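Local coordinates for protein glycogen synthase (Cyanobacterium sp. CLg1, PDB 6GNF) that belongs to the glycogen and starch synthase family of two-domain glycosyltransferases and holds adenosine-5'-diphosphate together with a glycan in the cleft between its domains, at residues A143-L148 / E183-Q188; G357-Q362 / K391-L396; P450-V455 / D460-Q465. All blocks are in the same frame, centred on the assembly; numbering follows the deposited sequence.

Followed from the N terminus, the three contacts come in series: each loop closes before the next opens, so none nests in or crosses another. Contact 1 (143-148 with 183-188) brings helix 177-186 back to the helical region around L144 and L148, across a loop that includes strand 166-170 of the N-terminal sheet. Contact 2 (357-362 with 391-396) ties the ligand-binding loop after strand 352-356 to helix 390-402. Contact 3 (450-455 with 460-465) is a short closure between strand 449-452 and the end of helix 457-461. Contacts 2 and 3 share the C-terminal domain, their nearest atoms about 7 Å apart, whereas the centre of contact 1 is about 42 Å from the centre of each.

Contact 1: A143-L148 / E183-Q188; sequences ALAVPL and EYYQSQ
The phenol ring of Y185 is the one flat group that touches across this contact, and two leucines approach it obliquely at its two ortho-to-hydroxyl carbons. L144 brings CB to 3.7 Å from Y185 CE1, with its CD1 at 3.8 Å from the same ring carbon. At the other flank CD1 of L148 lies 3.8 Å from Y185 CE2, leucine and tyrosine running antiparallel alongside one another. Beyond the ring, Y185 OH comes to 4.0 Å from A145 CB, a van der Waals approach and no bond. A chi1 of -70° puts Y185 CG beside the backbone N and carries the ring toward L144 and L148. The ring also meets F191, their planes inclined at about 55°, and F191 touches L148. Tyrosine suits the place because its ring is long enough to span two backbones 8.7 Å apart at the CA atoms of L144 and Y185; leucines supply branched methyls to grip it, and the small A145 can sit by the hydroxyl. The arrangement is apolar helix packing on the N-terminal alpha/beta domain: Y185, in a wider pi-type turn of helix 177-186, packs where helices 132-144 and 146-149 follow each other, against L144 and L148.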
loop_
_atom_site.group_PDB
_atom_site.type_symbol
_atom_site.label_atom_id
_atom_site.label_comp_id
_atom_site.label_asym_id
_atom_site.label_seq_id
_atom_site.Cartn_x
_atom_site.Cartn_y
_atom_site.Cartn_z
ATOM N N ALA A 143 -1.749 -19.852 7.150
ATOM C CA ALA A 143 -2.371 -19.644 5.844
ATOM C C ALA A 143 -2.239 -20.869 4.955
ATOM O O ALA A 143 -3.116 -21.173 4.170
ATOM C CB ALA A 143 -1.753 -18.438 5.152
ATOM N N LEU A 144 -1.134 -21.592 5.097
ATOM C CA LEU A 144 -0.885 -22.756 4.255
ATOM C C LEU A 144 -1.928 -23.850 4.462
ATOM O O LEU A 144 -2.254 -24.562 3.504
ATOM C CB LEU A 144 0.521 -23.311 4.504
ATOM C CG LEU A 144 1.673 -22.541 3.853
ATOM C CD1 LEU A 144 2.986 -22.850 4.538
ATOM C CD2 LEU A 144 1.770 -22.849 2.370
ATOM N N ALA A 145 -2.474 -23.950 5.673
ATOM C CA ALA A 145 -3.470 -24.972 5.977
ATOM C C ALA A 145 -4.854 -24.641 5.429
ATOM O O ALA A 145 -5.710 -25.518 5.310
ATOM C CB ALA A 145 -3.537 -25.210 7.481
ATOM N N VAL A 146 -5.079 -23.387 5.057
ATOM C CA VAL A 146 -6.434 -22.940 4.714
ATOM C C VAL A 146 -7.005 -23.648 3.478
ATOM O O VAL A 146 -8.171 -24.079 3.525
ATOM C CB VAL A 146 -6.516 -21.405 4.587
ATOM C CG1 VAL A 146 -7.798 -20.965 3.892
ATOM C CG2 VAL A 146 -6.432 -20.775 5.968
ATOM N N PRO A 147 -6.213 -23.763 2.392
ATOM C CA PRO A 147 -6.727 -24.503 1.236
ATOM C C PRO A 147 -7.045 -25.978 1.511
ATOM O O PRO A 147 -7.840 -26.569 0.778
ATOM C CB PRO A 147 -5.600 -24.381 0.210
ATOM C CG PRO A 147 -4.920 -23.101 0.571
ATOM C CD PRO A 147 -4.937 -23.104 2.079
ATOM N N LEU A 148 -6.489 -26.549 2.575
ATOM C CA LEU A 148 -6.732 -27.956 2.892
ATOM C C LEU A 148 -7.904 -28.158 3.848
ATOM O O LEU A 148 -8.519 -29.219 3.841
ATOM C CB LEU A 148 -5.476 -28.584 3.498
ATOM C CG LEU A 148 -4.180 -28.444 2.694
ATOM C CD1 LEU A 148 -3.007 -28.999 3.494
ATOM C CD2 LEU A 148 -4.292 -29.149 1.357
ATOM N N GLU A 183 9.220 -26.704 3.088
ATOM C CA GLU A 183 9.744 -27.476 4.204
ATOM C C GLU A 183 8.692 -28.337 4.884
ATOM O O GLU A 183 8.938 -29.509 5.116
ATOM C CB GLU A 183 10.419 -26.555 5.222
ATOM C CG GLU A 183 11.168 -27.283 6.329
ATOM C CD GLU A 183 12.248 -28.229 5.818
ATOM O OE1 GLU A 183 12.773 -28.039 4.689
ATOM O OE2 GLU A 183 12.595 -29.167 6.557
ATOM N N TYR A 184 7.533 -27.766 5.178
ATOM C CA TYR A 184 6.507 -28.462 5.944
ATOM C C TYR A 184 5.544 -29.273 5.085
ATOM O O TYR A 184 4.930 -30.187 5.593
ATOM C CB TYR A 184 5.673 -27.457 6.746
ATOM C CG TYR A 184 6.378 -26.719 7.871
ATOM C CD1 TYR A 184 7.754 -26.837 8.098
ATOM C CD2 TYR A 184 5.650 -25.860 8.694
ATOM C CE1 TYR A 184 8.370 -26.138 9.130
ATOM C CE2 TYR A 184 6.256 -25.164 9.733
ATOM C CZ TYR A 184 7.613 -25.296 9.947
ATOM O OH TYR A 184 8.194 -24.590 10.974
ATOM N N TYR A 185 5.385 -28.931 3.809
ATOM C CA TYR A 185 4.353 -29.572 2.973
ATOM C C TYR A 185 4.926 -30.374 1.818
ATOM O O TYR A 185 4.804 -31.601 1.787
ATOM C CB TYR A 185 3.342 -28.531 2.470
ATOM C CG TYR A 185 2.463 -28.012 3.581
ATOM C CD1 TYR A 185 2.884 -26.960 4.389
ATOM C CD2 TYR A 185 1.237 -28.602 3.855
ATOM C CE1 TYR A 185 2.100 -26.482 5.415
ATOM C CE2 TYR A 185 0.438 -28.137 4.890
ATOM C CZ TYR A 185 0.869 -27.076 5.663
ATOM O OH TYR A 185 0.079 -26.601 6.677
ATOM N N GLN A 186 5.611 -29.696 0.908
ATOM C CA GLN A 186 6.098 -30.347 -0.304
ATOM C C GLN A 186 7.127 -31.436 -0.036
ATOM O O GLN A 186 7.257 -32.359 -0.833
ATOM C CB GLN A 186 6.657 -29.318 -1.278
ATOM C CG GLN A 186 5.574 -28.398 -1.807
ATOM C CD GLN A 186 6.104 -27.404 -2.795
ATOM O OE1 GLN A 186 7.206 -26.894 -2.635
ATOM N NE2 GLN A 186 5.294 -27.077 -3.794
ATOM N N SER A 187 7.845 -31.326 1.075
ATOM C CA SER A 187 8.783 -32.360 1.481
ATOM C C SER A 187 8.071 -33.665 1.857
ATOM O O SER A 187 8.713 -34.703 1.890
ATOM C CB SER A 187 9.619 -31.876 2.659
ATOM O OG SER A 187 8.785 -31.598 3.767
ATOM N N GLN A 188 6.774 -33.608 2.164
ATOM C CA GLN A 188 5.985 -34.829 2.415
ATOM C C GLN A 188 4.993 -35.121 1.295
ATOM O O GLN A 188 4.044 -35.850 1.523
ATOM C CB GLN A 188 5.131 -34.748 3.679
ATOM C CG GLN A 188 5.445 -33.692 4.706
ATOM C CD GLN A 188 4.515 -33.828 5.888
ATOM O OE1 GLN A 188 3.904 -34.889 6.083
ATOM N NE2 GLN A 188 4.436 -32.783 6.713
#

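Contact 2: G357-Q362 / K391-L396; sequences GRLENQ and KLEQEL. With ADP (adenosine-5'-diphosphate), chain F; AC1 (4,6-dideoxy-4-{[(1S,4R,5S,6S)-4,5,6-trihydroxy-3-(hydroxymethyl)cyclohex-2-en-1-yl]amino}-alpha-D-glucopyranose), chain D.
L359 drives its isobutyl group into one side of helix 390-402, where L392, E393 and L396 receive it. This is the C-terminal domain of a GT-B fold: the loop following strand 352-356 packs against a helix flanking the parallel sheet while its other side faces the bound ligands. The L359 side chain runs at about a right angle to that of E393, its CD1 3.5 Å from E393 CG, and lies oblique to L396, with L359 CD1 3.8 Å from L396 CD2. L392 CD1 touches both backbone and side chain of L359, 3.2 Å from L359 O and 4.0 Å from L359 CB; L359 O also has S389 OG as a weak hydrogen-bond partner. Leucine suits L359 and L396, whose methyls meet; E393 adds its methylenes, its OE1 accepting a hydrogen bond from G388 N. L359, centre of an inverse gamma turn, faces the helix; R358 faces the ligands. The R358 chain bends at chi3 (-73°), bringing the guanidinium edge to the terminal phosphate of ADP: NE donates a hydrogen bond to O3B at 2.9 Å and NH2 one to O1B at 3.0 Å. A flat cation suits this spot, its other N-H groups lying in plane with their acceptors: NH1 makes a 2.8 Å salt bridge to E360 OE1, and NH2 also donates to Q362 OE1 from above the carbonyl plane. E360 OE2 accepts a hydrogen bond from the Q362 backbone N. Q362, extended beyond CG, donates from NE2 almost straight (170°) to O2B of AC1 at 3.0 Å.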
loop_
_atom_site.group_PDB
_atom_site.type_symbol
_atom_site.label_atom_id
_atom_site.label_comp_id
_atom_site.label_asym_id
_atom_site.label_seq_id
_atom_site.Cartn_x
_atom_site.Cartn_y
_atom_site.Cartn_z
ATOM N N GLY A 357 -2.191 11.854 2.471
ATOM C CA GLY A 357 -1.240 10.762 2.651
ATOM C C GLY A 357 -0.551 10.732 3.991
ATOM O O GLY A 357 -0.592 11.695 4.737
ATOM N N ARG A 358 0.076 9.596 4.283
ATOM C CA ARG A 358 0.894 9.424 5.485
ATOM C C ARG A 358 1.903 10.563 5.575
ATOM O O ARG A 358 2.448 10.997 4.557
ATOM C CB ARG A 358 1.615 8.068 5.455
ATOM C CG ARG A 358 0.674 6.872 5.557
ATOM C CD ARG A 358 1.384 5.522 5.521
ATOM N NE ARG A 358 1.901 5.166 4.193
ATOM C CZ ARG A 358 3.191 5.152 3.839
ATOM N NH1 ARG A 358 4.158 5.476 4.701
ATOM N NH2 ARG A 358 3.530 4.817 2.604
ATOM N N LEU A 359 2.111 11.086 6.779
ATOM C CA LEU A 359 3.103 12.140 7.004
ATOM C C LEU A 359 4.479 11.511 7.272
ATOM O O LEU A 359 5.019 11.601 8.375
ATOM C CB LEU A 359 2.680 13.015 8.178
ATOM C CG LEU A 359 1.320 13.692 8.043
ATOM C CD1 LEU A 359 0.985 14.433 9.326
ATOM C CD2 LEU A 359 1.308 14.640 6.855
ATOM N N GLU A 360 5.018 10.865 6.245
ATOM C CA GLU A 360 6.243 10.092 6.337
ATOM C C GLU A 360 7.144 10.482 5.159
ATOM O O GLU A 360 6.668 11.006 4.158
ATOM C CB GLU A 360 5.885 8.601 6.315
ATOM C CG GLU A 360 7.039 7.641 6.700
ATOM C CD GLU A 360 7.532 6.728 5.553
ATOM O OE1 GLU A 360 6.880 5.704 5.231
ATOM O OE2 GLU A 360 8.592 7.054 4.975
ATOM N N ASN A 361 8.436 10.207 5.292
ATOM C CA ASN A 361 9.412 10.575 4.265
ATOM C C ASN A 361 8.979 10.224 2.835
ATOM O O ASN A 361 9.147 11.017 1.915
ATOM C CB ASN A 361 10.762 9.916 4.555
ATOM C CG ASN A 361 11.830 10.313 3.546
ATOM O OD1 ASN A 361 12.242 11.476 3.485
ATOM N ND2 ASN A 361 12.249 9.369 2.720
ATOM N N GLN A 362 8.446 9.026 2.649
ATOM C CA GLN A 362 8.035 8.567 1.329
ATOM C C GLN A 362 7.165 9.566 0.564
ATOM O O GLN A 362 7.357 9.750 -0.640
ATOM C CB GLN A 362 7.284 7.233 1.421
ATOM C CG GLN A 362 6.876 6.721 0.047
ATOM C CD GLN A 362 6.072 5.458 0.084
ATOM O OE1 GLN A 362 6.100 4.714 1.064
ATOM N NE2 GLN A 362 5.324 5.207 -0.982
ATOM N N LYS A 391 5.393 15.663 15.457
ATOM C CA LYS A 391 5.771 17.054 15.164
ATOM C C LYS A 391 5.630 17.445 13.697
ATOM O O LYS A 391 5.756 18.623 13.363
ATOM C CB LYS A 391 7.159 17.425 15.716
ATOM C CG LYS A 391 8.370 16.721 15.118
ATOM C CD LYS A 391 9.640 17.519 15.433
ATOM C CE LYS A 391 10.733 16.683 16.090
ATOM N NZ LYS A 391 11.328 15.670 15.175
ATOM N N LEU A 392 5.348 16.480 12.826
ATOM C CA LEU A 392 4.837 16.816 11.498
ATOM C C LEU A 392 3.365 17.207 11.624
ATOM O O LEU A 392 2.937 18.223 11.074
ATOM C CB LEU A 392 5.006 15.664 10.502
ATOM C CG LEU A 392 6.255 15.715 9.616
ATOM C CD1 LEU A 392 6.418 14.418 8.841
ATOM C CD2 LEU A 392 6.192 16.896 8.655
ATOM N N GLU A 393 2.605 16.389 12.355
ATOM C CA GLU A 393 1.202 16.673 12.675
ATOM C C GLU A 393 1.014 18.015 13.372
ATOM O O GLU A 393 0.087 18.749 13.054
ATOM C CB GLU A 393 0.617 15.563 13.555
ATOM C CG GLU A 393 0.365 14.259 12.817
ATOM C CD GLU A 393 -0.230 13.184 13.706
ATOM O OE1 GLU A 393 -0.399 12.041 13.240
ATOM O OE2 GLU A 393 -0.549 13.485 14.871
ATOM N N GLN A 394 1.913 18.345 14.293
ATOM C CA GLN A 394 1.859 19.619 15.003
ATOM C C GLN A 394 2.158 20.783 14.061
ATOM O O GLN A 394 1.557 21.850 14.177
ATOM C CB GLN A 394 2.854 19.624 16.163
ATOM C CG GLN A 394 2.717 20.811 17.107
ATOM C CD GLN A 394 3.929 20.986 18.009
ATOM O OE1 GLN A 394 4.772 20.091 18.124
ATOM N NE2 GLN A 394 4.028 22.151 18.645
ATOM N N GLU A 395 3.091 20.575 13.138
ATOM C CA GLU A 395 3.422 21.588 12.136
ATOM C C GLU A 395 2.269 21.773 11.168
ATOM O O GLU A 395 1.920 22.903 10.808
ATOM C CB GLU A 395 4.669 21.192 11.349
ATOM C CG GLU A 395 5.974 21.550 12.035
ATOM C CD GLU A 395 7.181 21.052 11.266
ATOM O OE1 GLU A 395 8.264 21.659 11.408
ATOM O OE2 GLU A 395 7.042 20.073 10.501
ATOM N N LEU A 396 1.711 20.648 10.735
ATOM C CA LEU A 396 0.589 20.639 9.810
ATOM C C LEU A 396 -0.539 21.542 10.300
ATOM O O LEU A 396 -1.020 22.404 9.568
ATOM C CB LEU A 396 0.073 19.207 9.638
ATOM C CG LEU A 396 -0.890 18.933 8.485
ATOM C CD1 LEU A 396 -0.296 19.431 7.179
ATOM C CD2 LEU A 396 -1.213 17.449 8.400
HETATM P PB ADP F . 0.279 4.211 0.656
HETATM O O1B ADP F . 1.726 4.271 0.241
HETATM O O2B ADP F . -0.367 2.880 0.384
HETATM O O3B ADP F . 0.019 4.791 2.019
HETATM P PA ADP F . -1.499 4.865 -1.517
HETATM O O1A ADP F . -1.104 3.606 -2.277
HETATM O O2A ADP F . -1.803 6.160 -2.258
HETATM O O3A ADP F . -0.406 5.241 -0.382
HETATM O "O5'" ADP F . -2.783 4.523 -0.595
HETATM C "C5'" ADP F . -3.105 5.303 0.561
HETATM C "C4'" ADP F . -4.623 5.319 0.704
HETATM O "O4'" ADP F . -5.040 5.813 1.978
HETATM C "C3'" ADP F . -5.244 6.230 -0.334
HETATM O "O3'" ADP F . -6.393 5.563 -0.867
HETATM C "C2'" ADP F . -5.600 7.490 0.423
HETATM O "O2'" ADP F . -6.793 8.036 -0.130
HETATM C "C1'" ADP F . -5.791 7.022 1.855
HETATM N N9 ADP F . -5.323 7.946 2.925
HETATM C C8 ADP F . -4.043 8.203 3.270
HETATM N N7 ADP F . -3.979 9.069 4.318
HETATM C C5 ADP F . -5.242 9.368 4.668
HETATM C C6 ADP F . -5.906 10.212 5.682
HETATM N N6 ADP F . -5.190 10.937 6.564
HETATM N N1 ADP F . -7.255 10.245 5.702
HETATM C C2 ADP F . -8.003 9.540 4.837
HETATM N N3 ADP F . -7.461 8.751 3.890
HETATM C C4 ADP F . -6.120 8.620 3.756
HETATM C C1 AC1 D . 2.221 -1.225 4.529
HETATM O O2 AC1 D . 3.405 -3.083 3.490
HETATM C C2 AC1 D . 2.446 -2.034 3.250
HETATM C C4A AC1 D . 1.252 1.116 -3.281
HETATM C C3 AC1 D . 2.895 -1.146 2.088
HETATM O O3 AC1 D . 2.896 -1.961 0.912
HETATM C C4 AC1 D . 1.974 0.083 1.916
HETATM N N4A AC1 D . 2.344 0.987 0.801
HETATM C C5 AC1 D . 1.955 0.818 3.265
HETATM O O5 AC1 D . 1.433 -0.052 4.277
HETATM C C6 AC1 D . 1.094 2.071 3.255
HETATM C C1B AC1 D . 2.475 0.600 -0.606
HETATM C C2B AC1 D . 2.961 1.733 -1.557
HETATM O O2B AC1 D . 3.356 2.921 -0.878
HETATM C C3B AC1 D . 1.964 2.233 -2.577
HETATM O O3B AC1 D . 2.654 2.987 -3.573
HETATM O O4 AC1 D . 0.209 1.725 -4.050
HETATM C C5B AC1 D . 0.683 0.135 -2.289
HETATM C C7B AC1 D . 1.201 -0.053 -1.087
HETATM C C6B AC1 D . -0.490 -0.696 -2.705
HETATM O O6B AC1 D . -0.086 -1.435 -3.860
#

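Contact 3: P450-V455 / D460-Q465; sequences PVVAPV and DTVPPQ
V462 alone carries one side of this contact, its two methyls and CB meeting P450 and V452 across a connection only a few residues long. It is the first residue after helix 457-461 to leave helical backbone angles, and its side chain turns back onto the strand. The chi1 of -171° sets CG1 anti to the backbone N and CG2 anti to the carbonyl carbon, so that both branches come against P450: CB of the proline is 3.8 Å from V462 CG2 and 3.9 Å from V462 CG1. V452 meets V462 end to end, V452 CG2 lying 4.0 Å from V462 CG2 and from V462 CB. P450 and V452 share a strand face because they alternate with V451, which points away and packs on Y426. Strand 449-452, helix 457-461 and strand 468-469 form a beta-alpha-beta unit of the C-terminal parallel sheet, and the backbones of P450 and V452 both hydrogen-bond to that of F468. A beta-branched valine suits the turn-off, being compact and two-pronged, while the apolar proline ring offers CB and CG to its methyls. Helix 439-445 adds Q440, whose side chain touches both P450 and V462 and donates through NE2 to T461 OG1.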
loop_
_atom_site.group_PDB
_atom_site.type_symbol
_atom_site.label_atom_id
_atom_site.label_comp_id
_atom_site.label_asym_id
_atom_site.label_seq_id
_atom_site.Cartn_x
_atom_site.Cartn_y
_atom_site.Cartn_z
ATOM N N PRO A 450 -3.777 15.047 -11.575
ATOM C CA PRO A 450 -2.580 14.764 -10.782
ATOM C C PRO A 450 -1.369 15.631 -11.138
ATOM O O PRO A 450 -1.088 15.864 -12.316
ATOM C CB PRO A 450 -2.276 13.288 -11.097
ATOM C CG PRO A 450 -3.535 12.736 -11.667
ATOM C CD PRO A 450 -4.184 13.880 -12.377
ATOM N N VAL A 451 -0.673 16.095 -10.102
ATOM C CA VAL A 451 0.625 16.737 -10.235
ATOM C C VAL A 451 1.548 15.949 -9.316
ATOM O O VAL A 451 1.470 16.074 -8.096
ATOM C CB VAL A 451 0.578 18.229 -9.840
ATOM C CG1 VAL A 451 1.925 18.898 -10.047
ATOM C CG2 VAL A 451 -0.500 18.953 -10.620
ATOM N N VAL A 452 2.418 15.141 -9.915
ATOM C CA VAL A 452 3.082 14.060 -9.207
ATOM C C VAL A 452 4.592 14.037 -9.421
ATOM O O VAL A 452 5.107 14.575 -10.394
ATOM C CB VAL A 452 2.490 12.697 -9.633
ATOM C CG1 VAL A 452 0.993 12.673 -9.366
ATOM C CG2 VAL A 452 2.756 12.405 -11.102
ATOM N N ALA A 453 5.294 13.419 -8.481
ATOM C CA ALA A 453 6.723 13.187 -8.623
ATOM C C ALA A 453 6.978 12.145 -9.715
ATOM O O ALA A 453 6.196 11.208 -9.874
ATOM C CB ALA A 453 7.321 12.714 -7.309
ATOM N N PRO A 454 8.087 12.292 -10.452
ATOM C CA PRO A 454 8.420 11.368 -11.530
ATOM C C PRO A 454 9.104 10.104 -11.010
ATOM O O PRO A 454 10.260 9.857 -11.317
ATOM C CB PRO A 454 9.380 12.200 -12.386
ATOM C CG PRO A 454 10.118 13.028 -11.385
ATOM C CD PRO A 454 9.118 13.342 -10.297
ATOM N N VAL A 455 8.384 9.296 -10.240
ATOM C CA VAL A 455 8.945 8.065 -9.672
ATOM C C VAL A 455 7.922 6.938 -9.697
ATOM O O VAL A 455 6.719 7.177 -9.601
ATOM C CB VAL A 455 9.456 8.280 -8.228
ATOM C CG1 VAL A 455 10.621 9.267 -8.206
ATOM C CG2 VAL A 455 8.334 8.769 -7.313
ATOM N N ASP A 460 3.912 5.753 -14.738
ATOM C CA ASP A 460 3.024 4.885 -15.512
ATOM C C ASP A 460 1.590 5.395 -15.571
ATOM O O ASP A 460 0.935 5.255 -16.596
ATOM C CB ASP A 460 3.010 3.459 -14.927
ATOM C CG ASP A 460 4.265 2.682 -15.231
ATOM O OD1 ASP A 460 4.729 2.706 -16.387
ATOM O OD2 ASP A 460 4.796 2.032 -14.314
ATOM N N THR A 461 1.098 5.940 -14.463
ATOM C CA THR A 461 -0.320 6.273 -14.326
ATOM C C THR A 461 -0.687 7.701 -14.721
ATOM O O THR A 461 -1.855 8.000 -14.949
ATOM C CB THR A 461 -0.796 6.037 -12.879
ATOM O OG1 THR A 461 0.076 6.727 -11.965
ATOM C CG2 THR A 461 -0.792 4.553 -12.572
ATOM N N VAL A 462 0.307 8.580 -14.793
ATOM C CA VAL A 462 0.078 9.989 -15.142
ATOM C C VAL A 462 0.955 10.396 -16.336
ATOM O O VAL A 462 1.945 11.116 -16.181
ATOM C CB VAL A 462 0.358 10.922 -13.941
ATOM C CG1 VAL A 462 -0.086 12.353 -14.244
ATOM C CG2 VAL A 462 -0.347 10.416 -12.697
ATOM N N PRO A 463 0.608 9.910 -17.540
ATOM C CA PRO A 463 1.230 10.439 -18.748
ATOM C C PRO A 463 0.756 11.871 -19.028
ATOM O O PRO A 463 -0.154 12.358 -18.351
ATOM C CB PRO A 463 0.750 9.474 -19.837
ATOM C CG PRO A 463 -0.534 8.936 -19.318
ATOM C CD PRO A 463 -0.305 8.795 -17.844
ATOM N N PRO A 464 1.355 12.546 -20.025
ATOM C CA PRO A 464 1.073 13.972 -20.261
ATOM C C PRO A 464 -0.384 14.371 -20.573
ATOM O O PRO A 464 -0.743 15.535 -20.379
ATOM C CB PRO A 464 1.985 14.321 -21.451
ATOM C CG PRO A 464 3.064 13.296 -21.423
ATOM C CD PRO A 464 2.412 12.043 -20.923
ATOM N N GLN A 465 -1.195 13.432 -21.071
ATOM C CA GLN A 465 -2.608 13.710 -21.365
ATOM C C GLN A 465 -3.421 13.904 -20.094
ATOM O O GLN A 465 -4.412 14.613 -20.099
ATOM C CB GLN A 465 -3.270 12.586 -22.157
ATOM C CG GLN A 465 -3.046 11.196 -21.614
ATOM C CD GLN A 465 -1.998 10.431 -22.383
ATOM O OE1 GLN A 465 -0.888 10.900 -22.609
ATOM N NE2 GLN A 465 -2.342 9.210 -22.739
#